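Local structure of uncharacterised protein (Vibrio cholerae, 5KKO) at residues 9-12 and 13-17; 17-20 and 21-25; 31-34 and 35-38. The protein is of unknown function but folds as one strand and two helices and associates with a second copy of itself through a shared antiparallel sheet. One frame throughout, in Å; residues are numbered along the deposited sequence.

Contact 1: 9-12 and 13-17; sequences IDEL and TLNAM
The carboxylate of Asp10 caps the start of helix 11-20 by gripping Thr13 twice. Thr13 OG1 donates to the syn lone pair of Asp10 OD1 at 2.7 Å. Thr13 N donates to Asp10 OD2 at 2.8 Å, reaching it from above the carboxylate plane, 49° out of it. Asp10 CG, tucked between its own backbone N and carbonyl carbon (chi1 58°), turns the carboxylate back toward the helix and across the Thr13 side chain at about a right angle. The Asp10 carbonyl joins in as well, with Asp10 O taking a nearly linear bond from Leu14 N at 3.0 Å.

Next to this cap, Ile9 CD1 packs on Leu14 CB at 3.6 Å and on the Thr13 methyl CG2 at 3.8 Å. One turn along, Glu11 and Asn15 run side by side, pointing the same way with the Glu11 carboxylate and the Asn15 amide planes 21° apart, and one water links Glu11 OE1 (2.6 Å) to Asn15 ND2 (3.2 Å). Asn15 OD1 accepts a hydrogen bond from Lys43 NZ of the second subunit.

Ile9 and Asp10 also pair with a strand of that subunit in an antiparallel ladder, so the intersubunit sheet leads directly into the helix. The two capping bonds probably help to hold the strand-to-helix junction, and the negative charge of Asp10 would probably be favoured by the positive end of the helix dipole.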
ATOM      1  N   ILE C   9      11.788   9.931  -2.954  1.00 18.34           N
ATOM      2  CA  ILE C   9      13.090   9.824  -3.624  1.00 23.91           C
ATOM      3  C   ILE C   9      13.323  11.073  -4.476  1.00 17.84           C
ATOM      4  O   ILE C   9      12.458  11.458  -5.272  1.00 19.31           O
ATOM      5  CB  ILE C   9      13.191   8.538  -4.461  1.00 29.82           C
ATOM      6  CG1 ILE C   9      14.534   8.497  -5.181  1.00 28.75           C
ATOM      7  CG2 ILE C   9      12.106   8.418  -5.443  1.00 29.76           C
ATOM      8  CD1 ILE C   9      14.610   7.377  -6.075  1.00 34.26           C
ATOM      9  N   ASP C  10      14.475  11.711  -4.288  1.00 17.34           N
ATOM     10  CA  ASP C  10      14.769  12.881  -5.095  1.00 18.37           C
ATOM     11  C   ASP C  10      14.996  12.479  -6.548  1.00 18.22           C
ATOM     12  O   ASP C  10      15.391  11.353  -6.871  1.00 16.44           O
ATOM     13  CB  ASP C  10      16.012  13.607  -4.571  1.00 21.97           C
ATOM     14  CG  ASP C  10      17.208  12.683  -4.557  1.00 32.44           C
ATOM     15  OD1 ASP C  10      17.248  11.767  -3.696  1.00 36.87           O
ATOM     16  OD2 ASP C  10      18.043  12.833  -5.440  1.00 37.24           O
ATOM     17  N   GLU C  11      14.778  13.443  -7.432  1.00 18.43           N
ATOM     18  CA  GLU C  11      14.900  13.192  -8.866  1.00 16.78           C
ATOM     19  C   GLU C  11      16.317  12.795  -9.244  1.00 15.59           C
ATOM     20  O   GLU C  11      16.506  11.895 -10.081  1.00 15.32           O
ATOM     21  CB  GLU C  11      14.424  14.435  -9.638  1.00 23.39           C
ATOM     22  CG  GLU C  11      14.490  14.245 -11.139  1.00 25.98           C
ATOM     23  CD  GLU C  11      13.742  15.340 -11.851  1.00 42.27           C
ATOM     24  OE1 GLU C  11      12.854  15.013 -12.671  1.00 45.88           O
ATOM     25  OE2 GLU C  11      14.028  16.526 -11.565  1.00 49.51           O
ATOM     26  N   LEU C  12      17.330  13.390  -8.611  1.00 16.69           N
ATOM     27  CA  LEU C  12      18.690  12.988  -8.972  1.00 16.44           C
ATOM     28  C   LEU C  12      18.938  11.510  -8.683  1.00 16.06           C
ATOM     29  O   LEU C  12      19.576  10.798  -9.487  1.00 15.56           O
ATOM     30  CB  LEU C  12      19.729  13.862  -8.235  1.00 34.25           C
ATOM     31  CG  LEU C  12      20.351  15.005  -9.058  1.00 49.49           C
ATOM     32  CD1 LEU C  12      21.436  14.469 -10.004  1.00 49.44           C
ATOM     33  CD2 LEU C  12      19.297  15.802  -9.832  1.00 55.10           C
ATOM     34  N   THR C  13      18.486  11.033  -7.527  1.00 14.73           N
ATOM     35  CA  THR C  13      18.676   9.635  -7.181  1.00 13.66           C
ATOM     36  C   THR C  13      17.853   8.720  -8.084  1.00 13.50           C
ATOM     37  O   THR C  13      18.338   7.670  -8.514  1.00 13.45           O
ATOM     38  CB  THR C  13      18.297   9.395  -5.727  1.00 16.80           C
ATOM     39  OG1 THR C  13      19.128  10.221  -4.881  1.00 21.47           O
ATOM     40  CG2 THR C  13      18.360   7.868  -5.366  1.00 20.24           C
ATOM     41  N   LEU C  14      16.599   9.104  -8.377  1.00 13.14           N
ATOM     42  CA  LEU C  14      15.815   8.271  -9.281  1.00 12.49           C
ATOM     43  C   LEU C  14      16.480   8.157 -10.652  1.00 10.80           C
ATOM     44  O   LEU C  14      16.574   7.052 -11.222  1.00 10.99           O
ATOM     45  CB  LEU C  14      14.396   8.845  -9.378  1.00 13.43           C
ATOM     46  CG  LEU C  14      13.474   8.210 -10.369  1.00 15.00           C
ATOM     47  CD1 LEU C  14      13.314   6.818  -9.922  1.00 19.48           C
ATOM     48  CD2 LEU C  14      12.101   8.966 -10.359  1.00 19.59           C
ATOM     49  N   ASN C  15      16.934   9.296 -11.191  1.00 12.05           N
ATOM     50  CA  ASN C  15      17.580   9.268 -12.503  1.00 11.28           C
ATOM     51  C   ASN C  15      18.889   8.510 -12.450  1.00 11.25           C
ATOM     52  O   ASN C  15      19.242   7.815 -13.415  1.00 11.65           O
ATOM     53  CB  ASN C  15      17.776  10.718 -12.988  1.00 11.51           C
ATOM     54  CG  ASN C  15      16.489  11.291 -13.554  1.00 16.49           C
ATOM     55  OD1 ASN C  15      15.564  10.521 -13.887  1.00 16.80           O
ATOM     56  ND2 ASN C  15      16.398  12.610 -13.630  1.00 16.95           N
ATOM     57  N   ALA C  16      19.616   8.620 -11.345  1.00 10.62           N
ATOM     58  CA  ALA C  16      20.847   7.839 -11.242  1.00 13.04           C
ATOM     59  C   ALA C  16      20.556   6.344 -11.281  1.00 13.55           C
ATOM     60  O   ALA C  16      21.283   5.568 -11.930  1.00 12.84           O
ATOM     61  CB  ALA C  16      21.595   8.159  -9.944  1.00 13.96           C
HETATM   62  N   MSE C  17      19.513   5.907 -10.591  0.53 10.21           N
HETATM   63  CA  MSE C  17      19.175   4.509 -10.603  0.53 10.29           C
HETATM   64  C   MSE C  17      18.734   4.067 -12.004  0.53 13.47           C
HETATM   65  O   MSE C  17      19.103   2.981 -12.448  0.53 10.71           O
HETATM   66  CB  MSE C  17      18.080   4.280  -9.569  0.53 11.06           C
HETATM   67  CG  MSE C  17      18.547   4.672  -8.122  0.53  9.69           C
HETATM   68 SE   MSE C  17      17.170   4.384  -6.824  0.53 16.06          SE
HETATM   69  CE  MSE C  17      17.106   2.439  -6.860  0.53 20.54           C
TER
HETATM   70  O   HOH W   1      13.809  14.052 -14.878  1.00 36.59           O

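Contact 2: 17-20 and 21-25; sequences MLRI and TTIES
The guanidinium of Arg19 has Ile23 CG1 over one of its faces, in one of the two conformers of Ile23. The two side chains cross at about a right angle, and the aliphatic part of the arginine makes the closer approach, with Arg19 CG 4.1 Å from Ile23 CG1. Ile23 CD1 meets Ile20 CG1 at a similar 4.1 Å, so Ile23 lies back against helix 11-20.

Polar contacts gather at Leu18 O. Thr21 OG1 donates to it at 2.8 Å, placed there by a chi1 of 66° that sets the hydroxyl between its own N and carbonyl carbon. A water donates to Leu18 O at 2.9 Å and also bonds to Thr22 OG1 at 2.7 Å, while Thr21 N adds a weak bond.

The stronger bond of Thr21 N goes to Met17 O at 3.2 Å. Thr22 N then reaches Arg19 O at 3.0 Å, as the chain enters the type I turn from Ile20 to Ile23. Thr21 O accepts from Arg31 NH1 of helix 28-43, tying this turn to the next helix. A threonine hydroxyl and a water thus supply Leu18 O with partners, Thr22 N being 4.1 Å from Leu18 O.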
HETATM    1  N   MSE C  17      19.513   5.907 -10.591  0.53 10.21           N
HETATM    2  CA  MSE C  17      19.175   4.509 -10.603  0.53 10.29           C
HETATM    3  C   MSE C  17      18.734   4.067 -12.004  0.53 13.47           C
HETATM    4  O   MSE C  17      19.103   2.981 -12.448  0.53 10.71           O
HETATM    5  CB  MSE C  17      18.080   4.280  -9.569  0.53 11.06           C
HETATM    6  CG  MSE C  17      18.547   4.672  -8.122  0.53  9.69           C
HETATM    7 SE   MSE C  17      17.170   4.384  -6.824  0.53 16.06          SE
HETATM    8  CE  MSE C  17      17.106   2.439  -6.860  0.53 20.54           C
ATOM      9  N   LEU C  18      17.956   4.910 -12.702  1.00 10.43           N
ATOM     10  CA  LEU C  18      17.589   4.603 -14.086  1.00 10.19           C
ATOM     11  C   LEU C  18      18.826   4.437 -14.953  1.00 10.86           C
ATOM     12  O   LEU C  18      18.894   3.513 -15.803  1.00 12.45           O
ATOM     13  CB  LEU C  18      16.642   5.698 -14.660  1.00 10.35           C
ATOM     14  CG  LEU C  18      15.210   5.518 -14.174  1.00  8.97           C
ATOM     15  CD1 LEU C  18      14.398   6.867 -14.303  1.00 11.93           C
ATOM     16  CD2 LEU C  18      14.451   4.398 -14.896  1.00 13.64           C
ATOM     17  N   ARG C  19      19.774   5.347 -14.803  1.00 10.27           N
ATOM     18  CA  ARG C  19      20.994   5.261 -15.594  1.00 11.13           C
ATOM     19  C   ARG C  19      21.775   4.001 -15.253  1.00 10.16           C
ATOM     20  O   ARG C  19      22.326   3.316 -16.152  1.00 10.67           O
ATOM     21  CB  ARG C  19      21.827   6.498 -15.334  1.00 10.53           C
ATOM     22  CG  ARG C  19      23.116   6.472 -16.125  1.00 13.15           C
ATOM     23  CD  ARG C  19      23.907   7.738 -15.759  1.00 14.52           C
ATOM     24  NE  ARG C  19      25.302   7.518 -16.130  1.00 19.82           N
ATOM     25  CZ  ARG C  19      25.681   7.551 -17.382  1.00 21.46           C
ATOM     26  NH1 ARG C  19      24.780   7.911 -18.291  1.00 20.46           N
ATOM     27  NH2 ARG C  19      26.968   7.319 -17.698  1.00 31.00           N
ATOM     28  N   ILE C  20      21.850   3.668 -13.965  1.00  8.78           N
ATOM     29  CA  ILE C  20      22.627   2.510 -13.527  1.00 11.10           C
ATOM     30  C   ILE C  20      22.088   1.224 -14.172  1.00 10.96           C
ATOM     31  O   ILE C  20      22.883   0.335 -14.529  1.00 11.61           O
ATOM     32  CB  ILE C  20      22.629   2.416 -11.993  1.00  9.46           C
ATOM     33  CG1 ILE C  20      23.527   3.437 -11.384  1.00 12.19           C
ATOM     34  CG2 ILE C  20      23.109   0.973 -11.534  1.00 10.97           C
ATOM     35  CD1 ILE C  20      23.162   3.700  -9.904  1.00 16.03           C
ATOM     36  N   THR C  21      20.776   1.105 -14.411  1.00 11.07           N
ATOM     37  CA  THR C  21      20.309  -0.126 -15.011  1.00 11.14           C
ATOM     38  C   THR C  21      20.908  -0.408 -16.383  1.00 12.77           C
ATOM     39  O   THR C  21      20.943  -1.575 -16.787  1.00 10.44           O
ATOM     40  CB  THR C  21      18.774  -0.159 -15.183  1.00 12.28           C
ATOM     41  OG1 THR C  21      18.334   0.826 -16.121  1.00 12.57           O
ATOM     42  CG2 THR C  21      18.074   0.065 -13.871  1.00 12.00           C
ATOM     43  N   THR C  22      21.420   0.610 -17.103  1.00 11.10           N
ATOM     44  CA  THR C  22      21.934   0.362 -18.432  1.00 13.38           C
ATOM     45  C   THR C  22      23.392   0.805 -18.613  1.00 14.44           C
ATOM     46  O   THR C  22      23.873   0.836 -19.755  1.00 14.11           O
ATOM     47  CB  THR C  22      21.052   1.025 -19.494  1.00 14.21           C
ATOM     48  OG1 THR C  22      21.007   2.444 -19.302  1.00 17.53           O
ATOM     49  CG2 THR C  22      19.564   0.446 -19.503  1.00 16.52           C
ATOM     50  N   ILE C  23      24.120   1.074 -17.516  0.79 10.36           N
ATOM     51  CA  ILE C  23      25.529   1.446 -17.668  0.79 11.15           C
ATOM     52  C   ILE C  23      26.292   0.267 -18.245  0.79 14.06           C
ATOM     53  O   ILE C  23      26.348  -0.798 -17.619  0.79 14.82           O
ATOM     54  CB  ILE C  23      26.121   1.875 -16.338  0.79 10.23           C
ATOM     55  CG1 ILE C  23      25.598   3.238 -15.900  0.79 12.74           C
ATOM     56  CG2 ILE C  23      27.706   1.992 -16.480  0.79 13.46           C
ATOM     57  CD1 ILE C  23      26.076   3.679 -14.536  0.79 16.40           C
ATOM     58  N   GLU C  24      26.948   0.464 -19.416  1.00 13.28           N
ATOM     59  CA  GLU C  24      27.465  -0.682 -20.146  1.00 16.50           C
ATOM     60  C   GLU C  24      28.757  -1.237 -19.549  1.00 21.78           C
ATOM     61  O   GLU C  24      29.055  -2.429 -19.743  1.00 25.18           O
ATOM     62  CB  GLU C  24      27.664  -0.285 -21.610  1.00 18.89           C
ATOM     63  CG  GLU C  24      26.320   0.117 -22.314  1.00 23.62           C
ATOM     64  CD  GLU C  24      26.482   0.710 -23.720  1.00 43.19           C
ATOM     65  OE1 GLU C  24      27.399   0.282 -24.452  1.00 48.90           O
ATOM     66  OE2 GLU C  24      25.669   1.597 -24.105  1.00 44.79           O
ATOM     67  N   SER C  25      29.476  -0.445 -18.772  1.00 15.76           N
ATOM     68  CA  SER C  25      30.763  -0.848 -18.244  1.00 17.64           C
ATOM     69  C   SER C  25      30.691  -1.464 -16.872  1.00 13.63           C
ATOM     70  O   SER C  25      31.752  -1.812 -16.308  1.00 18.10           O
ATOM     71  CB  SER C  25      31.723   0.346 -18.185  1.00 23.82           C
ATOM     72  OG  SER C  25      31.166   1.401 -17.386  1.00 22.39           O
TER
HETATM   73  O   HOH W   2      18.642   3.659 -18.683  1.00 22.66           O

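Contact 3: 31-34 and 35-38; sequences RLEL and IKAH. Unlike the reference sequence in segment 31-34: Leu32 (reference Ile).
Glu33 bends at its second torsion (chi2 -70°) and Lys36 at its third (chi3 -59°), which lays the two side chains alongside each other, pointing the same way, one helical turn apart on helix 28-43. This is an i, i+3 pair of opposite charges on an alpha-helix, and water joins its ends. Glu33 OE1 and Lys36 NZ stand 4.0 Å apart, too far for a salt bridge. One water donates to Glu33 OE2 at 2.7 Å and accepts from Lys36 NZ at 2.6 Å; a second spans Glu33 OE1 and the same NZ, at 2.8 Å from each. Both carboxylate oxygens are therefore connected to the ammonium through solvent: the two waters bridge the charges in place of direct contact, and the pair probably still attract each other weakly.

Regular i, i+4 backbone bonds run underneath, among them Ile35 N to Arg31 O at 2.8 Å. Another flank of the helix faces helix 11-20, where Leu34 packs on Ile20 and His38 on Met17. Leu32, which is isoleucine in the reference sequence, packs on Leu32 of the second subunit. Leu34 O accepts from His38 N at 3.1 Å, and His38 CD2 of the ring lies 3.2 Å from that same oxygen, Leu34 O.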
ATOM      1  N   ARG C  31      25.506  -3.828 -11.407  1.00  8.18           N
ATOM      2  CA  ARG C  31      24.435  -2.817 -11.444  1.00  9.23           C
ATOM      3  C   ARG C  31      23.373  -3.128 -10.401  1.00  8.76           C
ATOM      4  O   ARG C  31      22.867  -2.239  -9.718  1.00  9.71           O
ATOM      5  CB  ARG C  31      23.786  -2.785 -12.841  1.00 10.03           C
ATOM      6  CG  ARG C  31      24.780  -2.238 -13.907  1.00  9.16           C
ATOM      7  CD  ARG C  31      24.096  -2.198 -15.245  1.00 12.18           C
ATOM      8  NE  ARG C  31      24.814  -3.076 -16.169  1.00 12.64           N
ATOM      9  CZ  ARG C  31      24.372  -3.539 -17.313  1.00 12.90           C
ATOM     10  NH1 ARG C  31      23.154  -3.303 -17.774  1.00 13.11           N
ATOM     11  NH2 ARG C  31      25.229  -4.278 -18.002  1.00 16.72           N
ATOM     12  N   LEU C  32      23.025  -4.403 -10.279  1.00  7.83           N
ATOM     13  CA  LEU C  32      22.043  -4.788  -9.265  1.00  8.02           C
ATOM     14  C   LEU C  32      22.547  -4.507  -7.864  1.00 12.44           C
ATOM     15  O   LEU C  32      21.751  -4.077  -7.018  1.00 10.35           O
ATOM     16  CB  LEU C  32      21.704  -6.302  -9.380  1.00  9.08           C
ATOM     17  CG  LEU C  32      20.819  -6.607 -10.585  1.00  9.83           C
ATOM     18  CD1 LEU C  32      20.733  -8.141 -10.816  1.00 13.00           C
ATOM     19  CD2 LEU C  32      19.351  -6.066 -10.383  1.00 11.31           C
ATOM     20  N   GLU C  33      23.853  -4.713  -7.587  1.00  8.53           N
ATOM     21  CA  GLU C  33      24.334  -4.399  -6.234  1.00  8.87           C
ATOM     22  C   GLU C  33      24.259  -2.900  -5.969  1.00 10.94           C
ATOM     23  O   GLU C  33      24.027  -2.471  -4.826  1.00 12.71           O
ATOM     24  CB  GLU C  33      25.789  -4.921  -6.074  1.00 11.47           C
ATOM     25  CG  GLU C  33      25.916  -6.420  -6.061  1.00 14.13           C
ATOM     26  CD  GLU C  33      25.373  -7.063  -4.842  1.00 26.40           C
ATOM     27  OE1 GLU C  33      25.081  -6.370  -3.827  1.00 25.17           O
ATOM     28  OE2 GLU C  33      25.281  -8.303  -4.888  1.00 35.20           O
ATOM     29  N   LEU C  34      24.534  -2.071  -6.994  1.00  9.42           N
ATOM     30  CA  LEU C  34      24.469  -0.629  -6.796  1.00 11.00           C
ATOM     31  C   LEU C  34      23.035  -0.193  -6.617  1.00 10.97           C
ATOM     32  O   LEU C  34      22.737   0.687  -5.785  1.00 13.09           O
ATOM     33  CB  LEU C  34      25.126   0.036  -7.993  1.00 16.63           C
ATOM     34  CG  LEU C  34      25.499   1.482  -7.999  1.00 23.49           C
ATOM     35  CD1 LEU C  34      26.377   1.810  -6.745  1.00 17.52           C
ATOM     36  CD2 LEU C  34      26.291   1.706  -9.307  1.00 24.48           C
ATOM     37  N   ILE C  35      22.133  -0.749  -7.444  0.58  7.71           N
ATOM     38  CA  ILE C  35      20.684  -0.552  -7.245  0.58  8.99           C
ATOM     39  C   ILE C  35      20.302  -0.895  -5.812  0.58 10.81           C
ATOM     40  O   ILE C  35      19.696  -0.070  -5.106  0.58  8.01           O
ATOM     41  CB  ILE C  35      19.879  -1.400  -8.254  0.58  9.76           C
ATOM     42  CG1 ILE C  35      19.980  -0.759  -9.626  0.58  9.94           C
ATOM     43  CG2 ILE C  35      18.345  -1.551  -7.870  0.58 11.32           C
ATOM     44  CD1 ILE C  35      19.515   0.691  -9.625  0.58 11.69           C
ATOM     45  N   LYS C  36      20.670  -2.106  -5.362  1.00 11.89           N
ATOM     46  CA  LYS C  36      20.281  -2.575  -4.031  1.00  9.54           C
ATOM     47  C   LYS C  36      20.777  -1.602  -2.957  1.00 10.51           C
ATOM     48  O   LYS C  36      20.061  -1.293  -2.007  1.00 10.58           O
ATOM     49  CB  LYS C  36      20.795  -4.007  -3.834  1.00 10.65           C
ATOM     50  CG  LYS C  36      20.292  -4.625  -2.515  1.00 13.97           C
ATOM     51  CD  LYS C  36      21.138  -5.821  -2.056  1.00 28.42           C
ATOM     52  CE  LYS C  36      21.153  -6.906  -3.085  1.00 33.25           C
ATOM     53  NZ  LYS C  36      21.720  -8.130  -2.411  1.00 37.90           N
ATOM     54  N   ALA C  37      22.000  -1.122  -3.087  1.00 10.86           N
ATOM     55  CA  ALA C  37      22.513  -0.170  -2.106  1.00  9.99           C
ATOM     56  C   ALA C  37      21.646   1.087  -2.073  1.00 11.99           C
ATOM     57  O   ALA C  37      21.317   1.593  -0.982  1.00 10.08           O
ATOM     58  CB  ALA C  37      23.955   0.167  -2.441  1.00 11.56           C
ATOM     59  N   HIS C  38      21.266   1.617  -3.242  1.00 11.52           N
ATOM     60  CA  HIS C  38      20.418   2.799  -3.229  1.00 10.87           C
ATOM     61  C   HIS C  38      19.063   2.500  -2.581  1.00 11.75           C
ATOM     62  O   HIS C  38      18.502   3.362  -1.868  1.00 10.90           O
ATOM     63  CB  HIS C  38      20.229   3.309  -4.670  1.00 11.60           C
ATOM     64  CG  HIS C  38      21.358   4.163  -5.150  1.00 14.06           C
ATOM     65  ND1 HIS C  38      21.595   5.442  -4.658  1.00 18.39           N
ATOM     66  CD2 HIS C  38      22.351   3.904  -6.037  1.00 14.89           C
ATOM     67  CE1 HIS C  38      22.644   5.958  -5.277  1.00 19.62           C
ATOM     68  NE2 HIS C  38      23.133   5.054  -6.117  1.00 20.32           N
TER
HETATM   69  O   HOH W   3      22.811  -9.376  -4.411  1.00 29.05           O
HETATM   70  O   HOH W   4      24.261  -7.507  -1.409  1.00 29.46           O

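The three contacts follow the chain in order: contact 1 leads from strand 2-10 into helix 11-20, contact 2 leaves that helix for the loop, and contact 3 lies within helix 28-43. Contacts 1 and 2 share Met17, with centres about 12 Å apart. The centre of contact 3 is about 13 Å from that of contact 1 and 10 Å from that of contact 2. Met17 SE packs on His38 CB between the helices, and Arg31 probably bonds to Thr21 O in the loop that joins them. All three contacts touch the second subunit. A strand that pairs antiparallel with that of a second subunit, followed by two helices, is consistent with a ribbon-helix-helix dimer, though the function remains unknown.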